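Local coordinates for RagA protein (Porphyromonas gingivalis, PDB 6SLN) that probably takes up nutrients across the outer membrane as a TonB-dependent receptor, a plugged beta-barrel transporter that draws energy from the TonB system, at residues Phe248-Ala252 against Gly253-Asn257; Gln262-Lys265 against Asp266-Ala270; Val413-Met416 against Tyr417-Arg421. All coordinates share one frame; numbering follows the deposited sequence.

Overall arrangement
The three contacts form a connected cluster on one side of the chain, their centres about 36 to 46 Å from the centre of the chain. Interaction 1 ends helix 242-252, interaction 2 lies on helix 261-276, which follows it, and interaction 3 is the turn 416-419 that follows strand 413-414. Centres of interactions 1 and 2 are about 13 Å apart, those of 2 and 3 about 14 Å, and those of 1 and 3 about 20 Å. Trp255, Met267 and Tyr417 join them: Trp255 CE3 lies 3.5 Å from Met267 CE, and Trp255 CZ3 lies 3.8 Å from Tyr417 CD2. All three also touch another protein's chain. The phospholipid pocket belongs to barrel strands, including 435-450 and 515-540, not to this cluster.

Interaction 1: Phe248-Ala252 against Gly253-Asn257; sequences FQVKA and GFWGN
Gln249 and Trp255, both buried, form the closely packed part of this local contact at a helix end, where amide, indole and phenyl groups meet. Gln249 CB lies 3.3 Å from Trp255 NE1, and NE1 gives a weak hydrogen bond to OE1, which sits at the indole edge in the ring plane. The amide stands almost upright to that plane (86°), reached with CG anti to the carbonyl carbon (chi1 -59°) and an extended chain. Beside it, pointing the same way, lies the Phe254 ring, its plane 18° from the amide's and CD2 3.9 Å from Gln249 NE2. Tyr400 OH also bonds OE1, and NE2 reaches the Met886 carbonyl, so the amide is satisfied at both ends. Phe254 CD2 sits 3.6 Å above the indole plane, over its centre.

Beneath, the helix closes with a Schellman motif: Phe254 N bonds Gln249 O at 3.1 Å, and Gly253 N bonds Val250 O weakly. Gly253, whose positive phi suits glycine, also starts a type I turn to Gly256. Between this turn and the last helical turn sits a water that accepts from Trp255 N at 3.1 Å, with Val250 O and Gly256 O as nearby acceptors.

Exposed Lys251, paired with Asp247, and Asn257 make the solvent side. From helix 261-276, Val264 touches Val250 and Trp255, while Met267 and Ile268 touch Trp255; another protein's chain packs on Phe254 and Trp255.

Interaction 2: Gln262-Lys265 against Asp266-Ala270; sequences QKVK and DMILA
Gln262 and Asp266, one helical turn apart, meet through their polar ends: Gln262 NE2 gives Asp266 OD1 a weak hydrogen bond of 3.2 Å. The bond is far from straight (125° at the hydrogen), although the amide and carboxylate planes are only 19° apart. Gln262 has CG anti to the backbone N (chi1 -173°) and bends at chi2, which brings the amide round toward the aspartate. Both residues are exposed, as suits polar groups, and a crystal neighbour touching Gln262 may influence this pose.

On the buried side, Val264 and Ile268 lie alongside each other, pointing the same way, with CG1 of the valine 3.7 Å from CD1 of the isoleucine. Branched apolar residues suit a helix face turned toward protein.

The spacing of both pairs is set by the backbone. Asp266 N bonds Gln262 O at 2.8 Å, Ile268 N bonds Val264 O at 2.9 Å, and Met267 N and Leu269 N bond in the same way to Lys263 O and Lys265 O. Thr260 OG1 takes a hydrogen bond from Lys263 N near the start of the helix.

Farther out, Leu246 of helix 242-252 touches Val264 and Lys265, while Met267 reaches Tyr417 and the backbone of another protein's chain. The whole is typical of an amphipathic alpha-helix, with i to i+4 pairs on its solvent and packed faces.

Interaction 3: Val413-Met416 against Tyr417-Arg421; sequences VYYM and YGATR
The ring of Tyr415 has the backbone N of Tyr417 over one face, 3.7 Å from CE2, and a water at its edge, in the ring plane. Ala419 CB comes in obliquely, 4.4 Å from CE1. The second flat group, the Tyr417 ring, is met obliquely by Tyr415 OH, 3.7 Å from CD1. With CG anti to the backbone N (chi1 175°), the Tyr415 ring lies along the chain that follows and its hydroxyl comes to Tyr417 CA.

Underneath is a type II turn from Met416 to Ala419, closed by a hydrogen bond of 3.0 Å from Ala419 N to Met416 O that is fairly straight (160° at the hydrogen). Gly418 occupies the third position, where a phi of 90° is readily adopted by glycine, which has no side chain. The small Ala419 directs its CB back toward Met416 O. Tyr417 N, over the Tyr415 face, has its hydrogen bond with Tyr401 OH.

The turn lies in the loop joining strands 413-414 and 423-424, which pair through Tyr414 and Ser423. Helix 261-276 packs on Tyr415 through Ala272 and Leu275, and another protein's chain packs on Tyr417.

The water is hydrogen-bonded to Tyr415 OH (2.8 Å) and donates to Ala419 O at 2.8 Å. A tyrosine therefore serves twice here, its ring packing on the turn while its hydroxyl ties the far limb through water.

Interaction 1: Phe248-Ala252 against Gly253-Asn257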
loop_
_atom_site.group_PDB
_atom_site.type_symbol
_atom_site.label_atom_id
_atom_site.label_comp_id
_atom_site.label_asym_id
_atom_site.label_seq_id
_atom_site.Cartn_x
_atom_site.Cartn_y
_atom_site.Cartn_z
ATOM N N PHE A 248 -7.778 -41.408 -32.914
ATOM C CA PHE A 248 -6.745 -41.944 -32.031
ATOM C C PHE A 248 -7.303 -42.217 -30.637
ATOM O O PHE A 248 -7.206 -43.335 -30.127
ATOM C CB PHE A 248 -5.581 -40.953 -32.002
ATOM C CG PHE A 248 -4.488 -41.295 -31.046
ATOM C CD1 PHE A 248 -3.732 -42.443 -31.207
ATOM C CD2 PHE A 248 -4.183 -40.438 -30.007
ATOM C CE1 PHE A 248 -2.710 -42.739 -30.334
ATOM C CE2 PHE A 248 -3.156 -40.730 -29.129
ATOM C CZ PHE A 248 -2.424 -41.880 -29.293
ATOM N N GLN A 249 -7.954 -41.225 -30.035
ATOM C CA GLN A 249 -8.489 -41.394 -28.690
ATOM C C GLN A 249 -9.541 -42.491 -28.633
ATOM O O GLN A 249 -9.605 -43.245 -27.659
ATOM C CB GLN A 249 -9.079 -40.076 -28.195
ATOM C CG GLN A 249 -8.096 -38.914 -28.148
ATOM C CD GLN A 249 -8.803 -37.595 -27.926
ATOM O OE1 GLN A 249 -9.734 -37.245 -28.669
ATOM N NE2 GLN A 249 -8.399 -36.868 -26.881
ATOM N N VAL A 250 -10.390 -42.592 -29.655
ATOM C CA VAL A 250 -11.439 -43.604 -29.607
ATOM C C VAL A 250 -10.836 -44.987 -29.717
ATOM O O VAL A 250 -11.280 -45.925 -29.047
ATOM C CB VAL A 250 -12.495 -43.365 -30.702
ATOM C CG1 VAL A 250 -13.599 -44.404 -30.589
ATOM C CG2 VAL A 250 -13.087 -41.993 -30.560
ATOM N N LYS A 251 -9.815 -45.137 -30.558
ATOM C CA LYS A 251 -9.168 -46.438 -30.699
ATOM C C LYS A 251 -8.321 -46.779 -29.479
ATOM O O LYS A 251 -8.184 -47.954 -29.130
ATOM C CB LYS A 251 -8.310 -46.468 -31.962
ATOM C CG LYS A 251 -9.078 -46.756 -33.204
ATOM C CD LYS A 251 -8.209 -46.586 -34.431
ATOM C CE LYS A 251 -9.028 -46.734 -35.700
ATOM N NZ LYS A 251 -8.159 -46.577 -36.896
ATOM N N ALA A 252 -7.771 -45.769 -28.810
ATOM C CA ALA A 252 -6.987 -45.977 -27.602
ATOM C C ALA A 252 -7.841 -46.306 -26.382
ATOM O O ALA A 252 -7.283 -46.722 -25.367
ATOM C CB ALA A 252 -6.130 -44.735 -27.332
ATOM N N GLY A 253 -9.164 -46.141 -26.442
ATOM C CA GLY A 253 -10.016 -46.434 -25.300
ATOM C C GLY A 253 -10.240 -45.266 -24.364
ATOM O O GLY A 253 -10.921 -45.422 -23.335
ATOM N N PHE A 254 -9.699 -44.097 -24.706
ATOM C CA PHE A 254 -9.813 -42.914 -23.869
ATOM C C PHE A 254 -11.249 -42.610 -23.493
ATOM O O PHE A 254 -11.531 -42.227 -22.353
ATOM C CB PHE A 254 -9.216 -41.721 -24.594
ATOM C CG PHE A 254 -9.048 -40.543 -23.727
ATOM C CD1 PHE A 254 -8.339 -40.652 -22.535
ATOM C CD2 PHE A 254 -9.606 -39.322 -24.075
ATOM C CE1 PHE A 254 -8.168 -39.564 -21.724
ATOM C CE2 PHE A 254 -9.443 -38.213 -23.244
ATOM C CZ PHE A 254 -8.721 -38.336 -22.064
ATOM N N TRP A 255 -12.166 -42.750 -24.439
ATOM C CA TRP A 255 -13.553 -42.375 -24.239
ATOM C C TRP A 255 -14.420 -43.550 -23.790
ATOM O O TRP A 255 -15.640 -43.416 -23.730
ATOM C CB TRP A 255 -14.102 -41.753 -25.526
ATOM C CG TRP A 255 -13.345 -40.513 -25.980
ATOM C CD1 TRP A 255 -12.555 -40.383 -27.085
ATOM C CD2 TRP A 255 -13.329 -39.244 -25.335
ATOM N NE1 TRP A 255 -12.039 -39.117 -27.167
ATOM C CE2 TRP A 255 -12.503 -38.392 -26.103
ATOM C CE3 TRP A 255 -13.921 -38.741 -24.174
ATOM C CZ2 TRP A 255 -12.257 -37.068 -25.746
ATOM C CZ3 TRP A 255 -13.674 -37.429 -23.818
ATOM C CH2 TRP A 255 -12.849 -36.608 -24.603
ATOM N N GLY A 256 -13.829 -44.681 -23.449
ATOM C CA GLY A 256 -14.568 -45.834 -22.984
ATOM C C GLY A 256 -14.341 -47.028 -23.888
ATOM O O GLY A 256 -13.633 -46.963 -24.891
ATOM N N ASN A 257 -14.951 -48.135 -23.505
ATOM C CA ASN A 257 -14.922 -49.317 -24.351
ATOM C C ASN A 257 -16.171 -49.344 -25.216
ATOM O O ASN A 257 -17.197 -48.751 -24.877
ATOM C CB ASN A 257 -14.819 -50.589 -23.505
ATOM C CG ASN A 257 -13.910 -50.409 -22.298
ATOM O OD1 ASN A 257 -14.273 -50.759 -21.173
ATOM N ND2 ASN A 257 -12.721 -49.856 -22.526
HETATM O O HOH W 1 -12.400 -44.867 -26.646
#

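Interaction 2: Gln262-Lys265 against Asp266-Ala270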
loop_
_atom_site.group_PDB
_atom_site.type_symbol
_atom_site.label_atom_id
_atom_site.label_comp_id
_atom_site.label_asym_id
_atom_site.label_seq_id
_atom_site.Cartn_x
_atom_site.Cartn_y
_atom_site.Cartn_z
ATOM N N GLN A 262 -18.909 -41.363 -33.779
ATOM C CA GLN A 262 -20.138 -40.585 -33.668
ATOM C C GLN A 262 -20.563 -40.417 -32.213
ATOM O O GLN A 262 -20.981 -39.326 -31.805
ATOM C CB GLN A 262 -21.270 -41.228 -34.468
ATOM C CG GLN A 262 -22.551 -40.354 -34.514
ATOM C CD GLN A 262 -22.332 -39.007 -35.213
ATOM O OE1 GLN A 262 -22.305 -38.930 -36.447
ATOM N NE2 GLN A 262 -22.175 -37.938 -34.423
ATOM N N LYS A 263 -20.474 -41.482 -31.416
ATOM C CA LYS A 263 -20.915 -41.389 -30.030
ATOM C C LYS A 263 -20.082 -40.377 -29.249
ATOM O O LYS A 263 -20.616 -39.636 -28.421
ATOM C CB LYS A 263 -20.865 -42.764 -29.371
ATOM C CG LYS A 263 -21.978 -43.674 -29.821
ATOM C CD LYS A 263 -21.958 -45.014 -29.096
ATOM C CE LYS A 263 -23.229 -45.801 -29.409
ATOM N NZ LYS A 263 -23.806 -46.479 -28.218
ATOM N N VAL A 264 -18.775 -40.316 -29.508
ATOM C CA VAL A 264 -17.946 -39.326 -28.830
ATOM C C VAL A 264 -18.343 -37.922 -29.266
ATOM O O VAL A 264 -18.425 -37.001 -28.441
ATOM C CB VAL A 264 -16.457 -39.620 -29.086
ATOM C CG1 VAL A 264 -15.578 -38.475 -28.649
ATOM C CG2 VAL A 264 -16.082 -40.847 -28.350
ATOM N N LYS A 265 -18.631 -37.741 -30.563
ATOM C CA LYS A 265 -19.071 -36.433 -31.046
ATOM C C LYS A 265 -20.393 -36.032 -30.411
ATOM O O LYS A 265 -20.557 -34.883 -29.981
ATOM C CB LYS A 265 -19.198 -36.429 -32.565
ATOM C CG LYS A 265 -17.913 -36.658 -33.318
ATOM C CD LYS A 265 -18.191 -36.905 -34.769
ATOM C CE LYS A 265 -17.059 -36.450 -35.652
ATOM N NZ LYS A 265 -17.268 -37.018 -37.020
ATOM N N ASP A 266 -21.346 -36.966 -30.334
ATOM C CA ASP A 266 -22.604 -36.666 -29.661
ATOM C C ASP A 266 -22.339 -36.196 -28.238
ATOM O O ASP A 266 -22.830 -35.142 -27.816
ATOM C CB ASP A 266 -23.526 -37.885 -29.674
ATOM C CG ASP A 266 -24.056 -38.210 -31.068
ATOM O OD1 ASP A 266 -24.125 -37.300 -31.919
ATOM O OD2 ASP A 266 -24.404 -39.382 -31.322
ATOM N N MET A 267 -21.494 -36.927 -27.507
ATOM C CA MET A 267 -21.263 -36.610 -26.102
ATOM C C MET A 267 -20.571 -35.258 -25.938
ATOM O O MET A 267 -20.980 -34.442 -25.093
ATOM C CB MET A 267 -20.462 -37.734 -25.449
ATOM C CG MET A 267 -20.014 -37.430 -24.028
ATOM S SD MET A 267 -18.864 -38.668 -23.393
ATOM C CE MET A 267 -17.350 -38.202 -24.228
ATOM N N ILE A 268 -19.537 -34.988 -26.742
ATOM C CA ILE A 268 -18.853 -33.700 -26.635
ATOM C C ILE A 268 -19.757 -32.579 -27.125
ATOM O O ILE A 268 -19.820 -31.514 -26.502
ATOM C CB ILE A 268 -17.505 -33.711 -27.385
ATOM C CG1 ILE A 268 -16.572 -34.771 -26.790
ATOM C CG2 ILE A 268 -16.842 -32.337 -27.331
ATOM C CD1 ILE A 268 -15.250 -34.976 -27.547
ATOM N N LEU A 269 -20.485 -32.796 -28.235
ATOM C CA LEU A 269 -21.386 -31.749 -28.713
ATOM C C LEU A 269 -22.475 -31.460 -27.690
ATOM O O LEU A 269 -22.814 -30.297 -27.456
ATOM C CB LEU A 269 -22.008 -32.118 -30.061
ATOM C CG LEU A 269 -21.177 -31.685 -31.268
ATOM C CD1 LEU A 269 -21.664 -32.381 -32.497
ATOM C CD2 LEU A 269 -21.203 -30.204 -31.480
ATOM N N ALA A 270 -23.018 -32.502 -27.048
ATOM C CA ALA A 270 -24.108 -32.286 -26.099
ATOM C C ALA A 270 -23.637 -31.535 -24.864
ATOM O O ALA A 270 -24.383 -30.727 -24.297
ATOM C CB ALA A 270 -24.727 -33.615 -25.691
#

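Interaction 3: Val413-Met416 against Tyr417-Arg421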
loop_
_atom_site.group_PDB
_atom_site.type_symbol
_atom_site.label_atom_id
_atom_site.label_comp_id
_atom_site.label_asym_id
_atom_site.label_seq_id
_atom_site.Cartn_x
_atom_site.Cartn_y
_atom_site.Cartn_z
ATOM N N VAL A 413 -14.569 -17.023 -25.198
ATOM C CA VAL A 413 -14.715 -18.182 -24.350
ATOM C C VAL A 413 -14.661 -19.397 -25.257
ATOM O O VAL A 413 -15.041 -19.332 -26.428
ATOM C CB VAL A 413 -16.052 -18.079 -23.573
ATOM C CG1 VAL A 413 -17.243 -18.660 -24.408
ATOM C CG2 VAL A 413 -15.954 -18.591 -22.144
ATOM N N TYR A 414 -14.173 -20.508 -24.723
ATOM C CA TYR A 414 -14.133 -21.755 -25.474
ATOM C C TYR A 414 -14.421 -22.904 -24.518
ATOM O O TYR A 414 -14.561 -22.713 -23.303
ATOM C CB TYR A 414 -12.791 -21.932 -26.215
ATOM C CG TYR A 414 -11.608 -22.208 -25.319
ATOM C CD1 TYR A 414 -11.206 -23.504 -25.067
ATOM C CD2 TYR A 414 -10.894 -21.168 -24.707
ATOM C CE1 TYR A 414 -10.137 -23.765 -24.266
ATOM C CE2 TYR A 414 -9.815 -21.425 -23.889
ATOM C CZ TYR A 414 -9.445 -22.739 -23.663
ATOM O OH TYR A 414 -8.367 -23.046 -22.841
ATOM N N TYR A 415 -14.518 -24.106 -25.082
ATOM C CA TYR A 415 -15.061 -25.258 -24.378
ATOM C C TYR A 415 -14.134 -26.468 -24.458
ATOM O O TYR A 415 -13.474 -26.712 -25.478
ATOM C CB TYR A 415 -16.408 -25.655 -24.947
ATOM C CG TYR A 415 -16.960 -26.913 -24.331
ATOM C CD1 TYR A 415 -17.404 -26.911 -23.024
ATOM C CD2 TYR A 415 -17.016 -28.109 -25.048
ATOM C CE1 TYR A 415 -17.910 -28.047 -22.451
ATOM C CE2 TYR A 415 -17.530 -29.250 -24.481
ATOM C CZ TYR A 415 -17.976 -29.206 -23.181
ATOM O OH TYR A 415 -18.486 -30.314 -22.580
ATOM N N MET A 416 -14.138 -27.254 -23.380
ATOM C CA MET A 416 -13.407 -28.509 -23.311
ATOM C C MET A 416 -14.274 -29.497 -22.546
ATOM O O MET A 416 -14.790 -29.144 -21.479
ATOM C CB MET A 416 -12.066 -28.311 -22.620
ATOM C CG MET A 416 -10.915 -28.235 -23.566
ATOM S SD MET A 416 -9.370 -27.964 -22.701
ATOM C CE MET A 416 -9.356 -26.215 -22.482
ATOM N N TYR A 417 -14.446 -30.714 -23.097
ATOM C CA TYR A 417 -15.413 -31.661 -22.541
ATOM C C TYR A 417 -15.172 -31.867 -21.044
ATOM O O TYR A 417 -14.027 -31.935 -20.584
ATOM C CB TYR A 417 -15.365 -33.009 -23.272
ATOM C CG TYR A 417 -16.326 -34.010 -22.650
ATOM C CD1 TYR A 417 -17.698 -33.906 -22.861
ATOM C CD2 TYR A 417 -15.875 -35.030 -21.822
ATOM C CE1 TYR A 417 -18.595 -34.798 -22.276
ATOM C CE2 TYR A 417 -16.773 -35.935 -21.231
ATOM C CZ TYR A 417 -18.133 -35.800 -21.461
ATOM O OH TYR A 417 -19.031 -36.673 -20.892
ATOM N N GLY A 418 -16.264 -31.934 -20.277
ATOM C CA GLY A 418 -16.193 -32.068 -18.839
ATOM C C GLY A 418 -16.147 -30.762 -18.056
ATOM O O GLY A 418 -16.486 -30.766 -16.864
ATOM N N ALA A 419 -15.743 -29.651 -18.687
ATOM C CA ALA A 419 -15.705 -28.350 -18.011
ATOM C C ALA A 419 -17.054 -28.008 -17.401
ATOM O O ALA A 419 -18.118 -28.335 -17.943
ATOM C CB ALA A 419 -15.300 -27.227 -18.971
ATOM N N THR A 420 -17.002 -27.332 -16.257
ATOM C CA THR A 420 -18.213 -26.869 -15.599
ATOM C C THR A 420 -18.476 -25.388 -15.822
ATOM O O THR A 420 -19.607 -24.934 -15.602
ATOM C CB THR A 420 -18.147 -27.161 -14.098
ATOM O OG1 THR A 420 -17.038 -26.462 -13.487
ATOM C CG2 THR A 420 -18.016 -28.652 -13.896
ATOM N N ARG A 421 -17.461 -24.640 -16.248
ATOM C CA ARG A 421 -17.567 -23.267 -16.708
ATOM C C ARG A 421 -16.809 -23.154 -18.020
ATOM O O ARG A 421 -15.828 -23.863 -18.232
ATOM C CB ARG A 421 -16.990 -22.276 -15.682
ATOM C CG ARG A 421 -17.085 -22.748 -14.209
ATOM C CD ARG A 421 -16.627 -21.651 -13.239
ATOM N NE ARG A 421 -15.430 -20.977 -13.743
ATOM C CZ ARG A 421 -14.213 -21.130 -13.233
ATOM N NH1 ARG A 421 -14.016 -21.920 -12.183
ATOM N NH2 ARG A 421 -13.191 -20.484 -13.773
HETATM O O HOH W 2 -18.779 -30.367 -19.813
#